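Long-range contacts in malonyl CoA-acyl carrier protein transacylase (Burkholderia pseudomallei, PDB 3G87), which probably transfers the malonyl group of malonyl-CoA to holo-acyl carrier protein, releasing CoA, as an acyltransferase of the patatin-like clan: residues M5-G13 with E83-G94; V223-P231 with S247-L258. All blocks are in the same frame, centred on the assembly; numbering follows the deposited sequence.

Contact 1: residues M5-G13 with E83-G94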
loop_
_atom_site.group_PDB
_atom_site.type_symbol
_atom_site.label_atom_id
_atom_site.label_comp_id
_atom_site.label_asym_id
_atom_site.label_seq_id
_atom_site.Cartn_x
_atom_site.Cartn_y
_atom_site.Cartn_z
ATOM N N MET A 5 -4.118 3.362 23.833
ATOM C CA MET A 5 -2.720 3.564 24.372
ATOM C C MET A 5 -1.695 3.935 23.264
ATOM O O MET A 5 -1.758 5.050 22.767
ATOM C CB MET A 5 -2.290 2.376 25.272
ATOM C CG MET A 5 -1.362 2.631 26.472
ATOM S SD MET A 5 -1.709 4.133 27.439
ATOM C CE MET A 5 -3.091 3.702 28.549
ATOM N N LEU A 6 -0.781 3.049 22.872
ATOM C CA LEU A 6 0.096 3.328 21.706
ATOM C C LEU A 6 -0.748 3.383 20.453
ATOM O O LEU A 6 -1.582 2.518 20.265
ATOM C CB LEU A 6 1.120 2.238 21.514
ATOM C CG LEU A 6 2.269 2.070 22.481
ATOM C CD1 LEU A 6 2.864 0.689 22.311
ATOM C CD2 LEU A 6 3.343 3.129 22.201
ATOM N N ASN A 7 -0.540 4.383 19.591
ATOM C CA ASN A 7 -1.377 4.567 18.392
ATOM C C ASN A 7 -0.589 4.406 17.070
ATOM O O ASN A 7 0.414 5.090 16.853
ATOM C CB ASN A 7 -1.979 5.948 18.486
ATOM C CG ASN A 7 -3.089 6.217 17.466
ATOM O OD1 ASN A 7 -3.563 5.348 16.713
ATOM N ND2 ASN A 7 -3.536 7.462 17.473
ATOM N N THR A 8 -1.064 3.535 16.219
ATOM C CA THR A 8 -0.555 3.346 14.889
ATOM C C THR A 8 -1.423 3.992 13.822
ATOM O O THR A 8 -2.517 3.655 13.677
ATOM C CB THR A 8 -0.394 1.859 14.527
ATOM O OG1 THR A 8 0.476 1.230 15.436
ATOM C CG2 THR A 8 0.171 1.734 13.222
ATOM N N PHE A 9 -0.892 4.938 13.097
ATOM C CA PHE A 9 -1.554 5.467 11.928
ATOM C C PHE A 9 -1.181 4.613 10.714
ATOM O O PHE A 9 -0.057 4.304 10.489
ATOM C CB PHE A 9 -1.231 6.951 11.667
ATOM C CG PHE A 9 -1.829 7.950 12.644
ATOM C CD1 PHE A 9 -2.493 7.585 13.768
ATOM C CD2 PHE A 9 -1.705 9.278 12.406
ATOM C CE1 PHE A 9 -3.004 8.504 14.617
ATOM C CE2 PHE A 9 -2.236 10.201 13.246
ATOM C CZ PHE A 9 -2.884 9.790 14.376
ATOM N N MET A 10 -2.191 4.217 9.976
ATOM C CA MET A 10 -2.098 3.353 8.835
ATOM C C MET A 10 -2.830 3.866 7.602
ATOM O O MET A 10 -3.867 4.404 7.701
ATOM C CB MET A 10 -2.440 1.900 9.200
ATOM C CG MET A 10 -3.850 1.541 9.531
ATOM S SD MET A 10 -3.996 -0.078 10.147
ATOM C CE MET A 10 -5.699 -0.235 10.218
ATOM N N PHE A 11 -2.216 3.722 6.452
ATOM C CA PHE A 11 -2.673 4.291 5.193
ATOM C C PHE A 11 -2.912 3.252 4.115
ATOM O O PHE A 11 -2.077 2.488 3.854
ATOM C CB PHE A 11 -1.695 5.351 4.721
ATOM C CG PHE A 11 -1.349 6.348 5.766
ATOM C CD1 PHE A 11 -2.057 7.508 5.890
ATOM C CD2 PHE A 11 -0.326 6.107 6.646
ATOM C CE1 PHE A 11 -1.753 8.382 6.828
ATOM C CE2 PHE A 11 -0.040 6.973 7.605
ATOM C CZ PHE A 11 -0.733 8.128 7.682
ATOM N N PRO A 12 -4.094 3.257 3.531
ATOM C CA PRO A 12 -4.469 2.286 2.530
ATOM C C PRO A 12 -3.792 2.481 1.172
ATOM O O PRO A 12 -3.299 3.497 0.868
ATOM C CB PRO A 12 -5.967 2.475 2.452
ATOM C CG PRO A 12 -6.211 3.762 2.824
ATOM C CD PRO A 12 -5.197 4.177 3.774
ATOM N N GLY A 13 -3.764 1.417 0.418
ATOM C CA GLY A 13 -3.301 1.361 -0.938
ATOM C C GLY A 13 -4.316 1.004 -2.001
ATOM O O GLY A 13 -5.482 1.105 -1.833
ATOM N N GLU A 83 -4.147 14.010 17.964
ATOM C CA GLU A 83 -3.338 12.830 18.179
ATOM C C GLU A 83 -2.098 12.736 17.358
ATOM O O GLU A 83 -2.069 13.211 16.290
ATOM C CB GLU A 83 -4.172 11.606 17.946
ATOM C CG GLU A 83 -5.414 11.648 18.678
ATOM C CD GLU A 83 -6.174 10.427 18.513
ATOM O OE1 GLU A 83 -5.976 9.775 17.515
ATOM O OE2 GLU A 83 -6.995 10.118 19.358
ATOM N N THR A 84 -1.070 12.109 17.888
ATOM C CA THR A 84 0.152 11.854 17.166
ATOM C C THR A 84 0.415 10.381 17.164
ATOM O O THR A 84 0.185 9.719 18.124
ATOM C CB THR A 84 1.384 12.444 17.826
ATOM O OG1 THR A 84 1.358 12.170 19.205
ATOM C CG2 THR A 84 1.485 13.848 17.617
ATOM N N PRO A 85 0.914 9.865 16.078
ATOM C CA PRO A 85 1.165 8.444 15.986
ATOM C C PRO A 85 2.415 8.013 16.745
ATOM O O PRO A 85 3.313 8.754 16.831
ATOM C CB PRO A 85 1.321 8.232 14.491
ATOM C CG PRO A 85 1.697 9.480 13.986
ATOM C CD PRO A 85 1.091 10.518 14.797
ATOM N N ASP A 86 2.423 6.821 17.288
ATOM C CA ASP A 86 3.590 6.242 17.879
ATOM C C ASP A 86 4.230 5.361 16.864
ATOM O O ASP A 86 5.341 4.993 17.027
ATOM C CB ASP A 86 3.268 5.382 19.100
ATOM C CG ASP A 86 2.751 6.143 20.220
ATOM O OD1 ASP A 86 1.587 6.032 20.475
ATOM O OD2 ASP A 86 3.499 6.843 20.859
ATOM N N PHE A 87 3.511 5.023 15.812
ATOM C CA PHE A 87 3.978 4.045 14.849
ATOM C C PHE A 87 3.295 4.294 13.544
ATOM O O PHE A 87 2.180 4.685 13.516
ATOM C CB PHE A 87 3.706 2.607 15.320
ATOM C CG PHE A 87 4.600 2.124 16.405
ATOM C CD1 PHE A 87 5.883 1.827 16.184
ATOM C CD2 PHE A 87 4.124 1.941 17.653
ATOM C CE1 PHE A 87 6.657 1.403 17.168
ATOM C CE2 PHE A 87 4.924 1.519 18.647
ATOM C CZ PHE A 87 6.188 1.240 18.395
ATOM N N LEU A 88 3.993 4.061 12.457
ATOM C CA LEU A 88 3.409 4.296 11.127
ATOM C C LEU A 88 3.603 3.073 10.187
ATOM O O LEU A 88 4.680 2.439 10.182
ATOM C CB LEU A 88 4.013 5.578 10.507
ATOM C CG LEU A 88 3.667 6.857 11.264
ATOM C CD1 LEU A 88 4.779 7.869 11.148
ATOM C CD2 LEU A 88 2.376 7.441 10.723
ATOM N N ALA A 89 2.559 2.750 9.416
ATOM C CA ALA A 89 2.661 1.710 8.408
ATOM C C ALA A 89 1.724 2.042 7.260
ATOM O O ALA A 89 0.638 2.545 7.485
ATOM C CB ALA A 89 2.358 0.278 9.001
ATOM N N GLY A 90 2.154 1.756 6.030
ATOM C CA GLY A 90 1.311 1.942 4.856
ATOM C C GLY A 90 1.398 0.805 3.850
ATOM O O GLY A 90 2.449 0.208 3.687
ATOM N N HIS A 91 0.302 0.548 3.143
ATOM C CA HIS A 91 0.219 -0.613 2.276
ATOM C C HIS A 91 0.570 -0.279 0.832
ATOM O O HIS A 91 -0.235 0.294 0.070
ATOM C CB HIS A 91 -1.166 -1.258 2.387
ATOM C CG HIS A 91 -1.218 -2.672 1.899
ATOM N ND1 HIS A 91 -0.994 -3.011 0.578
ATOM C CD2 HIS A 91 -1.465 -3.832 2.552
ATOM C CE1 HIS A 91 -1.120 -4.320 0.439
ATOM N NE2 HIS A 91 -1.382 -4.847 1.623
ATOM N N SER A 92 1.807 -0.610 0.481
ATOM C CA SER A 92 2.406 -0.347 -0.816
ATOM C C SER A 92 2.395 1.170 -1.087
ATOM O O SER A 92 3.242 1.878 -0.545
ATOM C CB SER A 92 1.735 -1.219 -1.864
ATOM O OG SER A 92 2.168 -0.838 -3.149
ATOM N N LEU A 93 1.444 1.704 -1.838
ATOM C CA LEU A 93 1.273 3.127 -1.939
ATOM C C LEU A 93 1.230 3.837 -0.597
ATOM O O LEU A 93 1.907 4.760 -0.409
ATOM C CB LEU A 93 0.081 3.535 -2.795
ATOM C CG LEU A 93 -0.175 5.015 -3.059
ATOM C CD1 LEU A 93 -0.763 5.802 -1.954
ATOM C CD2 LEU A 93 0.957 5.727 -3.678
ATOM N N GLY A 94 0.409 3.370 0.309
ATOM C CA GLY A 94 0.317 3.885 1.642
ATOM C C GLY A 94 1.566 4.069 2.444
ATOM O O GLY A 94 1.575 4.798 3.333
#
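Strands 6-11 and 87-90 pair in parallel, 4.8 Å apart at their axes, and Phe-9 and Phe-11 alternate as donor and acceptor with Phe-87, Ala-89 and His-91; Phe-9 N reaches Phe-87 O at 3.1 Å. Where the pairing begins, Asp-86 closes a small ring of bonds round Asn-7. Its OD1 takes Asn-7 N on the anti lone pair (2.8 Å, 167° at the hydrogen), and its own N gives to Asn-7 O at 2.7 Å; Phe-87 N adds a weak bond to the same oxygen. Apolar packing fills the face carrying Phe-9 and Phe-11. Pro-85 lays CB over the Phe-9 ring, whose CG is anti to the carbonyl carbon (chi1 -71°), 3.9 Å from the centroid, a CH-pi contact; Leu-88 CD2 touches Phe-9 CB and the edge of the Phe-11 ring at CE2. Beyond the strands Gly-94 CA approaches Phe-11 O at 3.5 Å; glycine suits because a CB would collide with that oxygen. Gly-90, Ser-92 and Gly-94 fit the GxSxG nucleophile elbow of this family; Ser-92 OG bonds to His-196 and Arg-117. Backbone bonds and buried apolar contacts thus fix the strand that leads into the elbow, consistent with a precisely placed serine.

Contact 2: residues V223-P231 with S247-L258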
loop_
_atom_site.group_PDB
_atom_site.type_symbol
_atom_site.label_atom_id
_atom_site.label_comp_id
_atom_site.label_asym_id
_atom_site.label_seq_id
_atom_site.Cartn_x
_atom_site.Cartn_y
_atom_site.Cartn_z
ATOM N N VAL A 223 8.584 3.835 11.082
ATOM C CA VAL A 223 7.719 3.457 9.956
ATOM C C VAL A 223 8.037 2.011 9.656
ATOM O O VAL A 223 9.213 1.679 9.451
ATOM C CB VAL A 223 7.996 4.360 8.719
ATOM C CG1 VAL A 223 7.230 3.860 7.526
ATOM C CG2 VAL A 223 7.608 5.823 9.008
ATOM N N ILE A 224 7.030 1.143 9.682
ATOM C CA ILE A 224 7.286 -0.305 9.454
ATOM C C ILE A 224 7.306 -0.576 7.970
ATOM O O ILE A 224 6.334 -0.299 7.267
ATOM C CB ILE A 224 6.277 -1.273 10.104
ATOM C CG1 ILE A 224 5.989 -0.901 11.574
ATOM C CG2 ILE A 224 6.885 -2.641 10.058
ATOM C CD1 ILE A 224 7.221 -0.835 12.417
ATOM N N SER A 225 8.432 -1.064 7.498
ATOM C CA SER A 225 8.639 -1.175 6.096
ATOM C C SER A 225 7.956 -2.421 5.558
ATOM O O SER A 225 8.062 -3.486 6.149
ATOM C CB SER A 225 10.145 -1.196 5.836
ATOM O OG SER A 225 10.475 -2.026 4.737
ATOM N N ASN A 226 7.323 -2.304 4.415
ATOM C CA ASN A 226 6.655 -3.389 3.737
ATOM C C ASN A 226 7.580 -4.523 3.348
ATOM O O ASN A 226 7.176 -5.631 3.299
ATOM C CB ASN A 226 5.968 -2.915 2.457
ATOM C CG ASN A 226 4.615 -2.256 2.656
ATOM O OD1 ASN A 226 4.116 -1.715 1.734
ATOM N ND2 ASN A 226 4.056 -2.300 3.807
ATOM N N VAL A 227 8.822 -4.183 3.043
ATOM C CA VAL A 227 9.811 -5.171 2.527
ATOM C C VAL A 227 10.264 -6.083 3.647
ATOM O O VAL A 227 10.317 -7.304 3.446
ATOM C CB VAL A 227 11.020 -4.474 1.857
ATOM C CG1 VAL A 227 12.115 -5.458 1.398
ATOM C CG2 VAL A 227 10.517 -3.654 0.640
ATOM N N SER A 228 10.577 -5.491 4.813
ATOM C CA SER A 228 11.149 -6.196 5.951
ATOM C C SER A 228 10.204 -6.506 7.112
ATOM O O SER A 228 10.561 -7.241 8.038
ATOM C CB SER A 228 12.293 -5.358 6.510
ATOM O OG SER A 228 11.748 -4.179 7.099
ATOM N N ALA A 229 9.026 -5.908 7.103
ATOM C CA ALA A 229 8.139 -6.026 8.222
ATOM C C ALA A 229 8.814 -5.498 9.501
ATOM O O ALA A 229 8.466 -5.894 10.624
ATOM C CB ALA A 229 7.697 -7.484 8.378
ATOM N N ARG A 230 9.760 -4.571 9.336
ATOM C CA ARG A 230 10.465 -4.006 10.484
ATOM C C ARG A 230 10.649 -2.491 10.268
ATOM O O ARG A 230 10.506 -2.025 9.148
ATOM C CB ARG A 230 11.828 -4.700 10.670
ATOM C CG ARG A 230 11.805 -6.189 11.106
ATOM C CD ARG A 230 11.226 -6.331 12.494
ATOM N NE ARG A 230 11.237 -7.699 13.019
ATOM C CZ ARG A 230 10.315 -8.631 12.770
ATOM N NH1 ARG A 230 9.266 -8.412 11.961
ATOM N NH2 ARG A 230 10.456 -9.824 13.321
ATOM N N PRO A 231 10.963 -1.745 11.297
ATOM C CA PRO A 231 11.224 -0.327 11.152
ATOM C C PRO A 231 12.300 0.023 10.089
ATOM O O PRO A 231 13.327 -0.579 10.054
ATOM C CB PRO A 231 11.697 0.050 12.536
ATOM C CG PRO A 231 11.385 -1.002 13.361
ATOM C CD PRO A 231 11.238 -2.193 12.652
ATOM N N SER A 247 9.171 -6.516 -4.329
ATOM C CA SER A 247 9.159 -7.412 -3.207
ATOM C C SER A 247 7.749 -7.628 -2.712
ATOM O O SER A 247 6.952 -6.799 -2.882
ATOM C CB SER A 247 9.993 -6.817 -2.102
ATOM O OG SER A 247 11.330 -7.072 -2.305
ATOM N N PRO A 248 7.447 -8.736 -2.072
ATOM C CA PRO A 248 6.086 -8.856 -1.492
ATOM C C PRO A 248 5.821 -7.906 -0.334
ATOM O O PRO A 248 6.726 -7.501 0.404
ATOM C CB PRO A 248 5.984 -10.330 -1.045
ATOM C CG PRO A 248 7.350 -10.898 -1.202
ATOM C CD PRO A 248 8.196 -10.009 -2.080
ATOM N N VAL A 249 4.583 -7.533 -0.196
ATOM C CA VAL A 249 4.194 -6.597 0.824
ATOM C C VAL A 249 3.915 -7.438 2.036
ATOM O O VAL A 249 3.018 -8.323 2.022
ATOM C CB VAL A 249 2.921 -5.847 0.435
ATOM C CG1 VAL A 249 2.345 -5.093 1.632
ATOM C CG2 VAL A 249 3.190 -4.892 -0.723
ATOM N N ARG A 250 4.644 -7.181 3.107
ATOM C CA ARG A 250 4.496 -8.085 4.260
ATOM C C ARG A 250 3.653 -7.438 5.312
ATOM O O ARG A 250 4.110 -7.160 6.430
ATOM C CB ARG A 250 5.853 -8.516 4.777
ATOM C CG ARG A 250 6.479 -9.610 3.849
ATOM C CD ARG A 250 8.014 -9.730 4.086
ATOM N NE ARG A 250 8.342 -10.416 5.322
ATOM C CZ ARG A 250 9.567 -10.456 5.849
ATOM N NH1 ARG A 250 10.559 -9.805 5.272
ATOM N NH2 ARG A 250 9.790 -11.118 6.984
ATOM N N TRP A 251 2.399 -7.250 4.972
ATOM C CA TRP A 251 1.427 -6.630 5.803
ATOM C C TRP A 251 1.122 -7.299 7.138
ATOM O O TRP A 251 1.171 -6.647 8.150
ATOM C CB TRP A 251 0.172 -6.305 5.035
ATOM C CG TRP A 251 -0.690 -5.468 5.809
ATOM C CD1 TRP A 251 -1.811 -5.838 6.442
ATOM C CD2 TRP A 251 -0.476 -4.118 6.141
ATOM N NE1 TRP A 251 -2.325 -4.828 7.105
ATOM C CE2 TRP A 251 -1.529 -3.741 6.949
ATOM C CE3 TRP A 251 0.491 -3.176 5.804
ATOM C CZ2 TRP A 251 -1.657 -2.473 7.431
ATOM C CZ3 TRP A 251 0.376 -1.939 6.281
ATOM C CH2 TRP A 251 -0.690 -1.581 7.095
ATOM N N CYS A 252 0.789 -8.582 7.107
ATOM C CA CYS A 252 0.498 -9.395 8.261
ATOM C C CYS A 252 1.612 -9.376 9.281
ATOM O O CYS A 252 1.387 -9.130 10.409
ATOM C CB CYS A 252 0.088 -10.837 7.853
ATOM S SG CYS A 252 -0.261 -11.980 9.161
ATOM N N GLU A 253 2.817 -9.642 8.828
ATOM C CA GLU A 253 4.014 -9.612 9.636
ATOM C C GLU A 253 4.320 -8.236 10.161
ATOM O O GLU A 253 4.881 -8.102 11.158
ATOM C CB GLU A 253 5.230 -10.085 8.844
ATOM C CG GLU A 253 5.503 -11.543 8.790
ATOM C CD GLU A 253 6.583 -11.892 7.790
ATOM O OE1 GLU A 253 6.342 -11.821 6.603
ATOM O OE2 GLU A 253 7.688 -12.184 8.185
ATOM N N SER A 254 3.936 -7.208 9.467
ATOM C CA SER A 254 4.171 -5.866 9.936
ATOM C C SER A 254 3.259 -5.527 11.100
ATOM O O SER A 254 3.682 -5.067 12.088
ATOM C CB SER A 254 4.009 -4.873 8.790
ATOM O OG SER A 254 4.980 -4.994 7.827
ATOM N N ILE A 255 1.991 -5.769 10.936
ATOM C CA ILE A 255 1.038 -5.677 11.996
ATOM C C ILE A 255 1.439 -6.526 13.190
ATOM O O ILE A 255 1.523 -6.038 14.263
ATOM C CB ILE A 255 -0.381 -6.079 11.530
ATOM C CG1 ILE A 255 -0.807 -5.227 10.369
ATOM C CG2 ILE A 255 -1.368 -6.024 12.634
ATOM C CD1 ILE A 255 -0.944 -3.847 10.679
ATOM N N ARG A 256 1.666 -7.802 12.977
ATOM C CA ARG A 256 2.123 -8.720 14.046
ATOM C C ARG A 256 3.404 -8.219 14.769
ATOM O O ARG A 256 3.555 -8.356 15.997
ATOM C CB ARG A 256 2.332 -10.126 13.462
ATOM C CG ARG A 256 1.027 -10.904 13.324
ATOM C CD ARG A 256 1.236 -12.309 12.705
ATOM N NE ARG A 256 0.137 -13.222 12.983
ATOM C CZ ARG A 256 0.047 -14.477 12.499
ATOM N NH1 ARG A 256 0.984 -14.979 11.668
ATOM N NH2 ARG A 256 -1.000 -15.244 12.834
ATOM N N TYR A 257 4.327 -7.610 14.018
ATOM C CA TYR A 257 5.469 -7.006 14.653
ATOM C C TYR A 257 4.996 -5.901 15.596
ATOM O O TYR A 257 5.522 -5.778 16.685
ATOM C CB TYR A 257 6.470 -6.443 13.626
ATOM C CG TYR A 257 7.629 -5.683 14.263
ATOM C CD1 TYR A 257 8.680 -6.373 14.871
ATOM C CD2 TYR A 257 7.659 -4.274 14.285
ATOM C CE1 TYR A 257 9.749 -5.673 15.482
ATOM C CE2 TYR A 257 8.745 -3.565 14.877
ATOM C CZ TYR A 257 9.797 -4.271 15.454
ATOM O OH TYR A 257 10.889 -3.615 16.058
ATOM N N LEU A 258 4.007 -5.106 15.199
ATOM C CA LEU A 258 3.526 -4.067 16.109
ATOM C C LEU A 258 2.847 -4.640 17.315
ATOM O O LEU A 258 3.054 -4.117 18.405
ATOM C CB LEU A 258 2.574 -3.060 15.436
ATOM C CG LEU A 258 3.335 -2.321 14.320
ATOM C CD1 LEU A 258 2.412 -1.549 13.372
ATOM C CD2 LEU A 258 4.481 -1.475 14.871
HETATM O O HOH W 1 4.726 -2.702 6.523
HETATM O O HOH W 2 9.186 -8.291 1.313
#
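Ala-229 and its neighbours, in the turn after the short edge strand 223-224, pack against the first turns of helix 251-264 within the acyltransferase fold. Of the polar bonds, two run directly across: Arg-250, the N-cap residue, gives its backbone N to Asn-226 O (3.0 Å) and its NH1 to Val-227 O (3.1 Å), both on a lone pair in the carbonyl plane. The chain bends at chi3 (75°), and Glu-253 grips the guanidinium side-on in a salt bridge within the segment, NE to OE1 and NH2 to OE2. Arginine suits this place because it can serve a carbonyl and a carboxylate at once. Water also bridges the segments: one molecule joins Ile-224 O, Asn-226 ND2 and Ser-254 OG, another Val-227 O and Pro-248 O. The Asn-226 side chain also takes Ser-92 N on OD1 and gives ND2 to Gly-90 O. Among apolar contacts, Ile-224 CG1 meets Leu-258 CD2 at 3.7 Å, and small Ala-229 lets its CB come within 3.6 Å of Glu-253 CB. Tyr-257, with CG anti to the backbone N (chi1 175°), is flanked by Ile-224 CD1 at its ring edge and by Arg-230 over a face. That guanidinium lies nearly parallel to the ring, 18° between planes; Arg-230 CD makes the CH-pi contact, 3.7 Å from the centroid, and NH1 bonds to Ala-229 O.

Both contacts reach one parallel sheet, in which strand 87-90 lies between 6-11 and 223-224; Leu-88 O to Ile-224 N, a probable hydrogen bond, joins them. Contact 1 is the buried one, relying on regular backbone pairing and apolar side chains. Contact 2, at the sheet's edge, is only partly buried, and there bridging waters, arginine-to-carbonyl bonds and an arginine over an aromatic ring join the segments, with a salt bridge inside 247-258 holding Arg-250. The two converge at the probable nucleophile elbow, where Asn-226 reaches the segment of Ser-92, Trp-251 packs on His-91, and Val-249 touches His-91 as well. Helix 251-264 also serves both, since its Leu-258 touches Thr-8 and Phe-87 of contact 1.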